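PDB 7KCT: 2-oxoglutarate carboxylase small subunit from Hydrogenobacter thermophilus, which is the biotin carboxylase-like subunit of a carboxylase, built around an ATP-grasp domain and holding adenosine-5'-diphosphate, magnesium and bicarbonate in this model. Local coordinates for residues A[218-223]-A[230-235]; A[280-285]-A[295-300]; A[366-371]-A[416-421]. All blocks are in the same frame, centred on the assembly; numbering follows the deposited sequence.

Interaction 1 (A[218-223]-A[230-235])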
loop_
_atom_site.group_PDB
_atom_site.type_symbol
_atom_site.label_atom_id
_atom_site.label_comp_id
_atom_site.label_asym_id
_atom_site.label_seq_id
_atom_site.Cartn_x
_atom_site.Cartn_y
_atom_site.Cartn_z
ATOM N N GLU A 218 17.766 15.630 5.414
ATOM C CA GLU A 218 18.730 14.671 4.879
ATOM C C GLU A 218 18.445 14.398 3.415
ATOM O O GLU A 218 17.285 14.384 2.989
ATOM C CB GLU A 218 18.726 13.359 5.692
ATOM C CG GLU A 218 17.436 12.618 5.566
ATOM C CD GLU A 218 17.406 11.388 6.422
ATOM O OE1 GLU A 218 18.257 11.292 7.330
ATOM O OE2 GLU A 218 16.513 10.530 6.197
ATOM N N PHE A 219 19.518 14.268 2.630
ATOM C CA PHE A 219 19.441 14.070 1.192
ATOM C C PHE A 219 19.821 12.638 0.824
ATOM O O PHE A 219 20.856 12.131 1.248
ATOM C CB PHE A 219 20.384 15.022 0.425
ATOM C CG PHE A 219 19.799 16.369 0.177
ATOM C CD1 PHE A 219 19.828 17.337 1.154
ATOM C CD2 PHE A 219 19.200 16.657 -1.008
ATOM C CE1 PHE A 219 19.268 18.579 0.931
ATOM C CE2 PHE A 219 18.633 17.912 -1.219
ATOM C CZ PHE A 219 18.679 18.853 -0.237
ATOM N N GLN A 220 19.027 12.052 -0.049
ATOM C CA GLN A 220 19.206 10.698 -0.528
ATOM C C GLN A 220 20.014 10.744 -1.813
ATOM O O GLN A 220 19.652 11.479 -2.747
ATOM C CB GLN A 220 17.836 10.086 -0.797
ATOM C CG GLN A 220 17.836 8.699 -1.366
ATOM C CD GLN A 220 18.307 7.675 -0.377
ATOM O OE1 GLN A 220 17.638 7.405 0.630
ATOM N NE2 GLN A 220 19.463 7.082 -0.657
ATOM N N VAL A 221 21.114 9.998 -1.859
ATOM C CA VAL A 221 21.838 9.860 -3.122
ATOM C C VAL A 221 21.793 8.403 -3.565
ATOM O O VAL A 221 21.641 7.491 -2.745
ATOM C CB VAL A 221 23.296 10.363 -3.053
ATOM C CG1 VAL A 221 23.368 11.808 -2.524
ATOM C CG2 VAL A 221 24.149 9.450 -2.221
ATOM N N LEU A 222 21.900 8.206 -4.879
ATOM C CA LEU A 222 21.940 6.897 -5.532
ATOM C C LEU A 222 22.919 6.980 -6.707
ATOM O O LEU A 222 22.748 7.846 -7.567
ATOM C CB LEU A 222 20.538 6.513 -6.008
ATOM C CG LEU A 222 20.336 5.108 -6.563
ATOM C CD1 LEU A 222 20.561 4.084 -5.483
ATOM C CD2 LEU A 222 18.931 4.937 -7.131
ATOM N N GLY A 223 23.951 6.129 -6.723
ATOM C CA GLY A 223 24.921 6.116 -7.812
ATOM C C GLY A 223 25.179 4.710 -8.327
ATOM O O GLY A 223 25.075 3.732 -7.588
ATOM N N ILE A 230 22.851 10.503 -8.830
ATOM C CA ILE A 230 21.724 11.423 -8.733
ATOM C C ILE A 230 21.337 11.572 -7.261
ATOM O O ILE A 230 21.745 10.790 -6.394
ATOM C CB ILE A 230 20.507 10.973 -9.563
ATOM C CG1 ILE A 230 19.964 9.632 -9.072
ATOM C CG2 ILE A 230 20.832 10.879 -11.072
ATOM C CD1 ILE A 230 18.697 9.192 -9.800
ATOM N N HIS A 231 20.553 12.606 -6.976
ATOM C CA HIS A 231 19.928 12.756 -5.673
ATOM C C HIS A 231 18.431 12.520 -5.826
ATOM O O HIS A 231 17.860 12.660 -6.918
ATOM C CB HIS A 231 20.219 14.137 -5.032
ATOM C CG HIS A 231 19.511 15.274 -5.681
ATOM N ND1 HIS A 231 18.177 15.529 -5.465
ATOM C CD2 HIS A 231 19.960 16.278 -6.479
ATOM C CE1 HIS A 231 17.809 16.587 -6.160
ATOM N NE2 HIS A 231 18.880 17.078 -6.764
ATOM N N LEU A 232 17.812 12.065 -4.746
ATOM C CA LEU A 232 16.377 11.846 -4.729
ATOM C C LEU A 232 15.738 12.792 -3.728
ATOM O O LEU A 232 14.815 12.436 -3.008
ATOM C CB LEU A 232 16.041 10.380 -4.430
ATOM C CG LEU A 232 16.566 9.386 -5.481
ATOM C CD1 LEU A 232 16.305 7.925 -5.047
ATOM C CD2 LEU A 232 15.934 9.686 -6.871
ATOM N N GLY A 233 16.220 14.040 -3.691
ATOM C CA GLY A 233 15.589 14.996 -2.839
ATOM C C GLY A 233 15.854 14.681 -1.386
ATOM O O GLY A 233 16.706 13.872 -1.024
ATOM N N GLU A 234 15.112 15.379 -0.535
ATOM C CA GLU A 234 15.392 15.363 0.883
ATOM C C GLU A 234 14.192 14.867 1.688
ATOM O O GLU A 234 13.084 14.694 1.184
ATOM C CB GLU A 234 15.837 16.760 1.349
ATOM C CG GLU A 234 14.762 17.738 1.714
ATOM C CD GLU A 234 13.933 18.198 0.563
ATOM O OE1 GLU A 234 13.031 19.005 0.846
ATOM O OE2 GLU A 234 14.140 17.770 -0.599
ATOM N N ARG A 235 14.474 14.586 2.947
ATOM C CA ARG A 235 13.473 14.209 3.927
ATOM C C ARG A 235 13.709 15.030 5.178
ATOM O O ARG A 235 14.853 15.291 5.559
ATOM C CB ARG A 235 13.575 12.736 4.279
ATOM C CG ARG A 235 13.587 11.806 3.074
ATOM C CD ARG A 235 13.731 10.349 3.591
ATOM N NE ARG A 235 15.110 9.920 3.872
ATOM C CZ ARG A 235 15.907 9.248 3.028
ATOM N NH1 ARG A 235 15.506 8.928 1.810
ATOM N NH2 ARG A 235 17.111 8.863 3.433
#
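Arg235 turns its CG anti to the carbonyl carbon and bends at chi3 (-84°), which swings its guanidinium back over the strand 218-223 to Glu218 and Gln220. Gln220 meets it with CG anti to the backbone N and a bend at chi2. Arg235 NE gives a nearly straight bond to Glu218 OE2 at 2.8 Å, part of a salt bridge, with a weak second bond from Arg235 NH2. NE reaches the anti side of that oxygen, and the carboxylate stands almost square to the guanidinium, their planes 87° apart. Gln220 OE1 accepts two bonds. Arg235 NH1 meets Gln220 OE1 on a lone pair at 2.9 Å. Arg235 NH2 reaches Gln220 OE1 from above the amide plane at 3.2 Å. Gln220 NE2 donates to Val221 O, which helps to fix the rotation of the amide. The two strands form a beta hairpin at one side of the four-stranded antiparallel sheet of the ATP-grasp domain. A beta bulge shifts their register between Phe219 and Val221. Within it Gly233, with positive phi, gives its N to His231 ND1 in the imidazole plane, at 3.0 Å, while Gly233 O accepts from Gln220 N. Glu234 CB sits over one face of the Phe219 ring, 3.8 Å from its centroid, a CH-pi contact. The carboxylate of Glu234 goes on to Ser252 and Arg260. Arg235 NH2 also bonds Gln302, and Glu218 OE1 pairs with Lys245.

Interaction 2 (A[280-285]-A[295-300]). With MG (magnesium ion), chain E; ADP (adenosine-5'-diphosphate), chain C; ADP (adenosine-5'-diphosphate), chain D.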
loop_
_atom_site.group_PDB
_atom_site.type_symbol
_atom_site.label_atom_id
_atom_site.label_comp_id
_atom_site.label_asym_id
_atom_site.label_seq_id
_atom_site.Cartn_x
_atom_site.Cartn_y
_atom_site.Cartn_z
ATOM N N GLY A 280 23.071 5.975 -0.339
ATOM C CA GLY A 280 23.675 6.588 0.828
ATOM C C GLY A 280 22.912 7.854 1.129
ATOM O O GLY A 280 22.133 8.332 0.311
ATOM N N THR A 281 23.109 8.374 2.330
ATOM C CA THR A 281 22.394 9.555 2.774
ATOM C C THR A 281 23.362 10.539 3.405
ATOM O O THR A 281 24.198 10.133 4.207
ATOM C CB THR A 281 21.300 9.179 3.808
ATOM O OG1 THR A 281 20.256 8.468 3.129
ATOM C CG2 THR A 281 20.765 10.444 4.493
ATOM N N MET A 282 23.203 11.833 3.101
ATOM C CA MET A 282 23.944 12.915 3.758
ATOM C C MET A 282 23.011 13.688 4.679
ATOM O O MET A 282 21.968 14.159 4.235
ATOM C CB MET A 282 24.567 13.818 2.716
ATOM C CG MET A 282 25.552 13.024 1.892
ATOM S SD MET A 282 26.514 14.308 1.225
ATOM C CE MET A 282 26.986 13.641 -0.362
ATOM N N GLU A 283 23.346 13.748 5.975
ATOM C CA GLU A 283 22.450 14.361 6.936
ATOM C C GLU A 283 22.970 15.765 7.244
ATOM O O GLU A 283 24.187 15.952 7.413
ATOM C CB GLU A 283 22.362 13.514 8.202
ATOM C CG GLU A 283 21.920 12.047 7.918
ATOM C CD GLU A 283 21.543 11.240 9.171
ATOM O OE1 GLU A 283 20.572 10.463 9.093
ATOM O OE2 GLU A 283 22.237 11.316 10.219
ATOM N N PHE A 284 22.037 16.735 7.271
ATOM C CA PHE A 284 22.243 18.158 7.555
ATOM C C PHE A 284 21.399 18.585 8.756
ATOM O O PHE A 284 20.329 18.030 8.998
ATOM C CB PHE A 284 21.799 19.013 6.386
ATOM C CG PHE A 284 22.577 18.800 5.164
ATOM C CD1 PHE A 284 22.328 17.703 4.356
ATOM C CD2 PHE A 284 23.577 19.697 4.808
ATOM C CE1 PHE A 284 23.041 17.533 3.222
ATOM C CE2 PHE A 284 24.309 19.526 3.672
ATOM C CZ PHE A 284 24.049 18.443 2.881
ATOM N N ILE A 285 21.879 19.574 9.499
ATOM C CA ILE A 285 21.100 20.356 10.461
ATOM C C ILE A 285 20.759 21.684 9.790
ATOM O O ILE A 285 21.622 22.313 9.169
ATOM C CB ILE A 285 21.900 20.592 11.750
ATOM C CG1 ILE A 285 22.104 19.323 12.564
ATOM C CG2 ILE A 285 21.212 21.640 12.630
ATOM C CD1 ILE A 285 20.819 18.717 13.049
ATOM N N ILE A 295 26.306 17.260 8.799
ATOM C CA ILE A 295 26.772 16.667 10.037
ATOM C C ILE A 295 27.267 15.226 9.916
ATOM O O ILE A 295 28.084 14.787 10.742
ATOM C CB ILE A 295 25.680 16.735 11.131
ATOM C CG1 ILE A 295 24.371 16.085 10.638
ATOM C CG2 ILE A 295 25.480 18.230 11.590
ATOM C CD1 ILE A 295 23.343 15.733 11.790
ATOM N N GLU A 296 26.755 14.447 8.962
ATOM C CA GLU A 296 27.207 13.052 8.899
ATOM C C GLU A 296 26.647 12.423 7.642
ATOM O O GLU A 296 25.671 12.901 7.075
ATOM C CB GLU A 296 26.820 12.212 10.137
ATOM C CG GLU A 296 25.430 11.570 10.112
ATOM C CD GLU A 296 25.295 10.316 11.003
ATOM O OE1 GLU A 296 26.297 9.849 11.593
ATOM O OE2 GLU A 296 24.157 9.803 11.112
ATOM N N MET A 297 27.294 11.348 7.199
ATOM C CA MET A 297 26.829 10.593 6.043
ATOM C C MET A 297 26.537 9.179 6.528
ATOM O O MET A 297 27.260 8.662 7.375
ATOM C CB MET A 297 27.867 10.535 4.922
ATOM C CG MET A 297 27.348 9.797 3.698
ATOM S SD MET A 297 28.381 9.826 2.207
ATOM C CE MET A 297 27.096 9.407 0.995
ATOM N N ASN A 298 25.477 8.554 6.029
ATOM C CA ASN A 298 25.185 7.154 6.336
ATOM C C ASN A 298 25.411 6.398 5.031
ATOM O O ASN A 298 24.728 6.676 4.046
ATOM C CB ASN A 298 23.748 6.943 6.831
ATOM C CG ASN A 298 23.532 7.393 8.275
ATOM O OD1 ASN A 298 22.439 7.827 8.639
ATOM N ND2 ASN A 298 24.537 7.220 9.108
ATOM N N THR A 299 26.378 5.492 5.012
ATOM C CA THR A 299 26.773 4.816 3.777
ATOM C C THR A 299 26.024 3.484 3.635
ATOM O O THR A 299 26.615 2.400 3.641
ATOM C CB THR A 299 28.285 4.595 3.755
ATOM O OG1 THR A 299 28.663 3.825 4.896
ATOM C CG2 THR A 299 29.023 5.925 3.792
ATOM N N ARG A 300 24.698 3.592 3.547
ATOM C CA ARG A 300 23.796 2.438 3.591
ATOM C C ARG A 300 22.382 2.936 3.322
ATOM O O ARG A 300 22.118 4.144 3.295
ATOM C CB ARG A 300 23.886 1.724 4.937
ATOM C CG ARG A 300 23.698 2.660 6.168
ATOM C CD ARG A 300 23.187 1.933 7.400
ATOM N NE ARG A 300 23.016 2.776 8.589
ATOM C CZ ARG A 300 21.920 3.478 8.890
ATOM N NH1 ARG A 300 20.849 3.468 8.085
ATOM N NH2 ARG A 300 21.900 4.191 10.023
HETATM MG MG MG E . 22.470 10.354 12.161
HETATM P PB ADP C . 23.818 9.639 14.890
HETATM O O1B ADP C . 23.645 8.950 16.199
HETATM O O2B ADP C . 22.735 9.953 13.891
HETATM O O3B ADP C . 25.140 9.359 14.202
HETATM P PA ADP C . 24.015 12.370 14.252
HETATM O O1A ADP C . 23.234 12.327 12.988
HETATM O O2A ADP C . 25.218 13.299 14.295
HETATM O O3A ADP C . 24.240 11.340 15.409
HETATM O "O5'" ADP C . 22.886 13.600 15.109
HETATM C "C5'" ADP C . 21.913 12.975 16.023
HETATM C "C4'" ADP C . 20.825 13.971 16.106
HETATM O "O4'" ADP C . 21.323 14.927 17.071
HETATM C "C3'" ADP C . 20.597 14.690 14.830
HETATM O "O3'" ADP C . 19.489 14.120 14.123
HETATM C "C2'" ADP C . 20.116 16.019 15.409
HETATM O "O2'" ADP C . 18.763 15.910 15.996
HETATM C "C1'" ADP C . 21.000 16.234 16.603
HETATM N N9 ADP C . 22.225 16.990 16.245
HETATM C C8 ADP C . 23.418 16.536 15.667
HETATM N N7 ADP C . 24.314 17.548 15.529
HETATM C C5 ADP C . 23.654 18.683 16.002
HETATM C C6 ADP C . 24.047 20.041 16.120
HETATM N N6 ADP C . 25.283 20.427 15.703
HETATM N N1 ADP C . 23.193 20.981 16.597
HETATM C C2 ADP C . 21.991 20.498 16.996
HETATM N N3 ADP C . 21.488 19.252 16.960
HETATM C C4 ADP C . 22.364 18.350 16.450
HETATM P PB ADP D . 18.292 5.375 10.182
HETATM O O1B ADP D . 18.270 4.265 9.147
HETATM O O2B ADP D . 17.630 6.710 9.927
HETATM O O3B ADP D . 19.539 5.459 11.004
HETATM P PA ADP D . 17.860 4.405 12.909
HETATM O O1A ADP D . 17.027 3.670 13.904
HETATM O O2A ADP D . 19.007 5.323 13.293
HETATM O O3A ADP D . 17.164 4.884 11.567
HETATM O "O5'" ADP D . 18.988 2.881 12.365
HETATM C "C5'" ADP D . 18.301 1.579 12.598
HETATM C "C4'" ADP D . 19.142 0.565 13.227
HETATM O "O4'" ADP D . 20.528 0.694 13.000
HETATM C "C3'" ADP D . 18.825 0.806 14.814
HETATM O "O3'" ADP D . 18.783 -0.376 15.413
HETATM C "C2'" ADP D . 20.110 1.671 15.120
HETATM O "O2'" ADP D . 20.560 1.489 16.380
HETATM C "C1'" ADP D . 21.091 0.866 14.216
HETATM N N9 ADP D . 22.313 1.648 13.759
HETATM C C8 ADP D . 22.382 2.918 13.136
HETATM N N7 ADP D . 23.655 3.323 12.883
HETATM C C5 ADP D . 24.431 2.268 13.314
HETATM C C6 ADP D . 25.828 2.097 13.317
HETATM N N6 ADP D . 26.658 3.079 12.814
HETATM N N1 ADP D . 26.381 0.943 13.816
HETATM C C2 ADP D . 25.470 0.029 14.321
HETATM N N3 ADP D . 24.114 0.055 14.390
HETATM C C4 ADP D . 23.623 1.215 13.858
HETATM O O HOH W 1 20.761 5.813 2.226
HETATM O O HOH W 2 21.629 8.357 11.182
HETATM O O HOH W 3 20.622 10.637 12.637
#
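Glu283 OE2 and Glu296 OE2 both bind the magnesium ion, at 2.2 Å from Glu283 OE2 and 2.1 Å from Glu296 OE2. The ion also holds O2B and O1A of the adenosine-5'-diphosphate of chain C and two waters, six ligands in all. The two carboxylate oxygens come within 2.6 Å of each other, Glu283 OE2 to Glu296 OE2. This close approach is consistent with both oxygens binding one magnesium ion. The side chains run side by side in the same direction, with carboxylate planes 37° apart. Glu296 starts with CG between its backbone N and carbonyl carbon (chi1 86°) and then extends to the metal. The other oxygen of Glu283, OE1, forms a salt bridge with Lys245 and accepts a hydrogen bond from Gln302. One of the metal-bound waters donates to Asn298 OD1 at 2.7 Å, so this amide acts in the second shell.

The strands form an antiparallel hairpin of the ATP-grasp sheet, with 292-298 at its margin. Opposite Glu283 the other strand fits in two residues, Ile295 and Glu296, which makes a classic beta bulge. Glu283 O takes a straight bond from Ile295 N at 2.8 Å and a weak one from Glu296 N. Ile285 CG1 packs on Ile295 CG2 at 3.7 Å, and both isoleucines touch the adenosine-5'-diphosphate of chain C. On the face away from the metal, the side chains of Met282 and Met297 cross, with Met297 CE against Met282 CG. Beyond the strand, Arg300 extends to the second adenosine-5'-diphosphate, of chain D. Its NH1 bonds O1B and its NH2 bonds O3B of that ligand, each at 2.9 Å.

Interaction 3 (A[366-371]-A[416-421])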
loop_
_atom_site.group_PDB
_atom_site.type_symbol
_atom_site.label_atom_id
_atom_site.label_comp_id
_atom_site.label_asym_id
_atom_site.label_seq_id
_atom_site.Cartn_x
_atom_site.Cartn_y
_atom_site.Cartn_z
ATOM N N TYR A 366 -3.784 -8.157 16.188
ATOM C CA TYR A 366 -2.954 -7.525 15.162
ATOM C C TYR A 366 -3.786 -7.355 13.898
ATOM O O TYR A 366 -4.217 -8.344 13.298
ATOM C CB TYR A 366 -1.707 -8.360 14.879
ATOM C CG TYR A 366 -0.664 -7.639 14.101
ATOM C CD1 TYR A 366 0.074 -6.607 14.678
ATOM C CD2 TYR A 366 -0.438 -7.939 12.783
ATOM C CE1 TYR A 366 1.049 -5.937 13.968
ATOM C CE2 TYR A 366 0.514 -7.251 12.042
ATOM C CZ TYR A 366 1.245 -6.236 12.637
ATOM O OH TYR A 366 2.199 -5.560 11.908
ATOM N N TYR A 367 -4.029 -6.118 13.511
ATOM C CA TYR A 367 -4.724 -5.851 12.261
ATOM C C TYR A 367 -3.975 -4.746 11.545
ATOM O O TYR A 367 -3.806 -3.660 12.105
ATOM C CB TYR A 367 -6.173 -5.434 12.468
ATOM C CG TYR A 367 -6.795 -4.908 11.177
ATOM C CD1 TYR A 367 -7.303 -5.780 10.210
ATOM C CD2 TYR A 367 -6.849 -3.531 10.912
ATOM C CE1 TYR A 367 -7.897 -5.281 9.021
ATOM C CE2 TYR A 367 -7.392 -3.039 9.761
ATOM C CZ TYR A 367 -7.893 -3.913 8.802
ATOM O OH TYR A 367 -8.463 -3.365 7.678
ATOM N N VAL A 368 -3.560 -5.013 10.309
ATOM C CA VAL A 368 -2.801 -4.084 9.480
ATOM C C VAL A 368 -3.736 -3.251 8.597
ATOM O O VAL A 368 -4.485 -3.820 7.791
ATOM C CB VAL A 368 -1.805 -4.881 8.618
ATOM C CG1 VAL A 368 -1.008 -3.974 7.740
ATOM C CG2 VAL A 368 -0.878 -5.670 9.485
ATOM N N PRO A 369 -3.684 -1.929 8.633
ATOM C CA PRO A 369 -4.542 -1.151 7.729
ATOM C C PRO A 369 -4.043 -1.202 6.289
ATOM O O PRO A 369 -2.868 -1.424 6.018
ATOM C CB PRO A 369 -4.459 0.264 8.299
ATOM C CG PRO A 369 -3.062 0.333 8.816
ATOM C CD PRO A 369 -2.776 -1.049 9.399
ATOM N N GLY A 370 -4.970 -0.998 5.358
ATOM C CA GLY A 370 -4.629 -0.897 3.950
ATOM C C GLY A 370 -5.582 0.063 3.260
ATOM O O GLY A 370 -6.679 0.340 3.748
ATOM N N GLY A 371 -5.127 0.607 2.138
ATOM C CA GLY A 371 -5.987 1.418 1.311
ATOM C C GLY A 371 -5.210 2.240 0.296
ATOM O O GLY A 371 -3.993 2.086 0.097
ATOM N N GLU A 416 -5.206 5.258 13.453
ATOM C CA GLU A 416 -6.381 4.977 14.280
ATOM C C GLU A 416 -6.956 3.604 13.993
ATOM O O GLU A 416 -7.673 3.059 14.830
ATOM C CB GLU A 416 -7.410 6.071 14.046
ATOM C CG GLU A 416 -7.141 7.360 14.827
ATOM C CD GLU A 416 -7.986 8.518 14.287
ATOM O OE1 GLU A 416 -8.586 8.377 13.207
ATOM O OE2 GLU A 416 -7.994 9.598 14.897
ATOM N N THR A 417 -6.651 3.013 12.852
ATOM C CA THR A 417 -7.176 1.680 12.556
ATOM C C THR A 417 -6.146 0.561 12.700
ATOM O O THR A 417 -6.498 -0.605 12.547
ATOM C CB THR A 417 -7.784 1.646 11.152
ATOM O OG1 THR A 417 -6.762 1.761 10.162
ATOM C CG2 THR A 417 -8.782 2.756 10.981
ATOM N N TYR A 418 -4.906 0.884 13.057
ATOM C CA TYR A 418 -3.862 -0.107 13.234
ATOM C C TYR A 418 -3.980 -0.685 14.642
ATOM O O TYR A 418 -3.596 -0.033 15.622
ATOM C CB TYR A 418 -2.495 0.535 13.003
ATOM C CG TYR A 418 -1.376 -0.396 12.541
ATOM C CD1 TYR A 418 -1.321 -1.726 12.921
ATOM C CD2 TYR A 418 -0.378 0.082 11.696
ATOM C CE1 TYR A 418 -0.295 -2.559 12.473
ATOM C CE2 TYR A 418 0.670 -0.717 11.282
ATOM C CZ TYR A 418 0.715 -2.039 11.663
ATOM O OH TYR A 418 1.766 -2.826 11.196
ATOM N N GLU A 419 -4.463 -1.926 14.742
ATOM C CA GLU A 419 -4.691 -2.569 16.040
ATOM C C GLU A 419 -3.489 -3.441 16.394
ATOM O O GLU A 419 -3.143 -4.352 15.626
ATOM C CB GLU A 419 -5.959 -3.433 16.046
ATOM C CG GLU A 419 -6.218 -4.037 17.475
ATOM C CD GLU A 419 -7.557 -4.701 17.648
ATOM O OE1 GLU A 419 -8.007 -4.869 18.814
ATOM O OE2 GLU A 419 -8.127 -5.093 16.632
ATOM N N ILE A 420 -2.885 -3.186 17.570
ATOM C CA ILE A 420 -1.798 -4.000 18.136
ATOM C C ILE A 420 -2.059 -4.105 19.634
ATOM O O ILE A 420 -2.114 -3.077 20.319
ATOM C CB ILE A 420 -0.386 -3.410 17.917
ATOM C CG1 ILE A 420 -0.143 -3.149 16.422
ATOM C CG2 ILE A 420 0.733 -4.357 18.404
ATOM C CD1 ILE A 420 1.175 -2.542 15.998
ATOM N N SER A 421 -2.291 -5.314 20.132
ATOM C CA SER A 421 -2.367 -5.488 21.575
ATOM C C SER A 421 -1.301 -6.481 22.011
ATOM O O SER A 421 -0.767 -7.289 21.232
ATOM C CB SER A 421 -3.760 -5.970 22.062
ATOM O OG SER A 421 -3.889 -7.325 21.770
#
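This is a short two-stranded antiparallel pairing in the biotin carboxylase C-terminal domain, flanked by a tyrosine pair. It joins strand 366-367 to strand 419-420, which follows helix 404-417 after one residue, Tyr418. Tyr367 and Glu419 form a hydrogen-bonded pair. Tyr367 N donates to Glu419 O at 2.9 Å, and Glu419 N returns a longer bond to Tyr367 O at 3.2 Å. Both donors lie in the carbonyl plane, on a lone pair. Tyr366 and Tyr418 pack as an offset edge-to-face pair, with the edge of Tyr418 toward the face of Tyr366 and the planes 65° apart. Both have CG anti to the backbone N (chi1 -166° for Tyr366, -154° for Tyr418), and the rings run on until their hydroxyls meet. Ile420 CG1 lies alongside the ring of Tyr366. Pro369 CD covers one face of the Tyr418 ring, 3.6 Å from its centroid, as a CH-pi contact. Thr417 O approaches the ring of Tyr367 at its edge, in plane. The second subunit borders this contact. Tyr367 OH bonds the carbonyl of His378 of that subunit, Glu419 pairs with its Arg49, and Thr417 OG1 takes a bond from its Arg28. The hydroxyl of Tyr366 also bonds His378 of its own chain, while Tyr418 OH donates to Tyr366 OH at 2.9 Å.

Interactions 1 and 2 belong to one four-stranded antiparallel sheet in the ATP-grasp domain. Interaction 1 closes before interaction 2 opens. Their centres lie about 10 Å apart. Strands 215-223 and 278-286 are its two inner neighbours, and each pairs outward with a hairpin partner, 229-236 or 292-298. Across the middle, Val221 N probably bonds Gly280 O, and Phe219 N probably bonds Met282 O. The sheet thus brings Glu218, Glu283 and Glu296 near the nucleotide and metal. Interaction 3 comes last along the chain, in the biotin carboxylase C-terminal domain. Its centre is about 31 Å from that of interaction 1 and about 32 Å from that of interaction 2. It does not touch them and lies instead against the second subunit.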